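Local coordinates for protein beta-1,3-1,4-glucanase (Caldicellulosiruptor sp. F32, PDB 5H4R) that probably hydrolyses mixed-linkage beta-1,3-1,4-glucans such as lichenan, as a family 5 glycoside hydrolase built on a TIM barrel, at residues A[92-97]-A[389-394]. The protein carries 1 engineered substitution. Residues are numbered along the deposited sequence; the frame is centred on the assembly and turned at random.
Sequences AGFNTI and SAMMKY
Met392 sets its terminal methyl squarely on the Phe94 ring. Met392 CE stands 3.6 Å from the centroid of the Phe94 ring and 2° off the ring normal, so all six ring carbons lie at nearly the same distance from it, a CH-pi contact over the centre of the face. The sulfur follows behind, with Met392 SD 5.3 Å from the centroid of the Phe94 ring, a Met-aromatic contact in which the two side chains cross at about a right angle. The Met392 chain bends at chi2 (-58°), which brings its SD beside the Gly93 carbonyl, 3.6 Å from Gly93 O; Met392 CE also touches Phe94 N at 3.5 Å. Gly93, just past helix 83-91, takes positive phi in a Schellman motif, and a side chain here would run into Met392 SD. Met391, one residue earlier on the helix, reaches the ring at its edge instead: Met391 CE meets Phe94 CZ at 4.0 Å, near the ring plane. An alanine at Phe94 removes the ring that both methyls touch and would probably open a gap between the loop and the helix. The contact joins the loop entering the second strand of the TIM barrel, 96-99, to the C-terminal helix 385-395. Val89 of helix 83-91 and Trp51 of strand 50-53 also pack on Phe94, Ile49 touches both methionines, and Ala343 and Val347 of helix 336-352 adjoin Met391.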
loop_
_atom_site.group_PDB
_atom_site.type_symbol
_atom_site.label_atom_id
_atom_site.label_comp_id
_atom_site.label_asym_id
_atom_site.label_seq_id
_atom_site.Cartn_x
_atom_site.Cartn_y
_atom_site.Cartn_z
ATOM N N ALA A 92 14.213 12.889 -4.805
ATOM C CA ALA A 92 15.017 11.867 -4.152
ATOM C C ALA A 92 15.063 10.570 -4.943
ATOM O O ALA A 92 15.901 9.703 -4.639
ATOM C CB ALA A 92 14.475 11.601 -2.753
ATOM N N GLY A 93 14.228 10.435 -5.971
ATOM C CA GLY A 93 14.247 9.265 -6.830
ATOM C C GLY A 93 12.992 8.426 -6.809
ATOM O O GLY A 93 12.915 7.456 -7.576
ATOM N N PHE A 94 12.008 8.725 -5.956
ATOM C CA PHE A 94 10.750 7.988 -5.965
ATOM C C PHE A 94 9.957 8.350 -7.214
ATOM O O PHE A 94 9.903 9.513 -7.604
ATOM C CB PHE A 94 9.941 8.308 -4.713
ATOM C CG PHE A 94 10.595 7.826 -3.430
ATOM C CD1 PHE A 94 10.471 6.502 -3.014
ATOM C CD2 PHE A 94 11.358 8.701 -2.665
ATOM C CE1 PHE A 94 11.063 6.084 -1.847
ATOM C CE2 PHE A 94 11.967 8.278 -1.495
ATOM C CZ PHE A 94 11.826 6.959 -1.091
ATOM N N ASN A 95 9.353 7.356 -7.854
ATOM C CA ASN A 95 8.508 7.640 -9.004
ATOM C C ASN A 95 7.051 7.292 -8.771
ATOM O O ASN A 95 6.228 7.490 -9.682
ATOM C CB ASN A 95 9.006 6.909 -10.249
ATOM C CG ASN A 95 8.587 7.620 -11.517
ATOM O OD1 ASN A 95 8.491 8.856 -11.540
ATOM N ND2 ASN A 95 8.321 6.863 -12.575
ATOM N N THR A 96 6.712 6.796 -7.593
ATOM C CA THR A 96 5.350 6.449 -7.217
ATOM C C THR A 96 5.069 7.060 -5.858
ATOM O O THR A 96 5.924 7.023 -4.974
ATOM C CB THR A 96 5.150 4.917 -7.155
ATOM O OG1 THR A 96 5.320 4.360 -8.458
ATOM C CG2 THR A 96 3.758 4.570 -6.695
ATOM N N ILE A 97 3.881 7.637 -5.700
ATOM C CA ILE A 97 3.382 8.075 -4.400
ATOM C C ILE A 97 2.097 7.317 -4.128
ATOM O O ILE A 97 1.186 7.307 -4.965
ATOM C CB ILE A 97 3.128 9.593 -4.341
ATOM C CG1 ILE A 97 2.587 9.968 -2.958
ATOM C CG2 ILE A 97 2.178 10.014 -5.416
ATOM C CD1 ILE A 97 2.799 11.393 -2.617
ATOM N N SER A 389 19.006 6.234 -0.236
ATOM C CA SER A 389 20.047 5.914 -1.205
ATOM C C SER A 389 20.204 4.413 -1.371
ATOM O O SER A 389 20.492 3.928 -2.478
ATOM C CB SER A 389 21.374 6.528 -0.771
ATOM O OG SER A 389 21.309 7.925 -0.873
ATOM N N ALA A 390 20.043 3.668 -0.278
ATOM C CA ALA A 390 20.128 2.212 -0.343
ATOM C C ALA A 390 19.062 1.649 -1.271
ATOM O O ALA A 390 19.335 0.742 -2.071
ATOM C CB ALA A 390 19.981 1.614 1.059
ATOM N N MET A 391 17.845 2.186 -1.186
ATOM C CA MET A 391 16.771 1.727 -2.050
ATOM C C MET A 391 17.026 2.156 -3.480
ATOM O O MET A 391 16.804 1.383 -4.414
ATOM C CB MET A 391 15.437 2.253 -1.537
ATOM C CG MET A 391 15.115 1.700 -0.161
ATOM S SD MET A 391 13.433 2.009 0.330
ATOM C CE MET A 391 13.474 3.788 0.621
ATOM N N MET A 392 17.495 3.387 -3.673
ATOM C CA MET A 392 17.622 3.889 -5.037
ATOM C C MET A 392 18.685 3.133 -5.814
ATOM O O MET A 392 18.602 3.039 -7.049
ATOM C CB MET A 392 17.931 5.377 -5.009
ATOM C CG MET A 392 16.833 6.194 -4.436
ATOM S SD MET A 392 15.285 5.960 -5.344
ATOM C CE MET A 392 14.160 6.612 -4.108
ATOM N N LYS A 393 19.697 2.613 -5.111
ATOM C CA LYS A 393 20.759 1.852 -5.754
ATOM C C LYS A 393 20.219 0.646 -6.505
ATOM O O LYS A 393 20.770 0.274 -7.546
ATOM C CB LYS A 393 21.773 1.407 -4.707
ATOM C CG LYS A 393 22.967 0.653 -5.267
ATOM C CD LYS A 393 23.989 0.388 -4.160
ATOM C CE LYS A 393 25.173 -0.444 -4.653
ATOM N NZ LYS A 393 25.928 0.252 -5.724
ATOM N N TYR A 394 19.137 0.039 -6.009
ATOM C CA TYR A 394 18.627 -1.211 -6.555
ATOM C C TYR A 394 17.214 -1.120 -7.120
ATOM O O TYR A 394 16.708 -2.125 -7.610
ATOM C CB TYR A 394 18.678 -2.316 -5.481
ATOM C CG TYR A 394 20.116 -2.582 -5.059
ATOM C CD1 TYR A 394 20.960 -3.255 -5.898
ATOM C CD2 TYR A 394 20.618 -2.126 -3.842
ATOM C CE1 TYR A 394 22.295 -3.498 -5.552
ATOM C CE2 TYR A 394 21.960 -2.349 -3.482
ATOM C CZ TYR A 394 22.781 -3.042 -4.333
ATOM O OH TYR A 394 24.120 -3.282 -4.020
#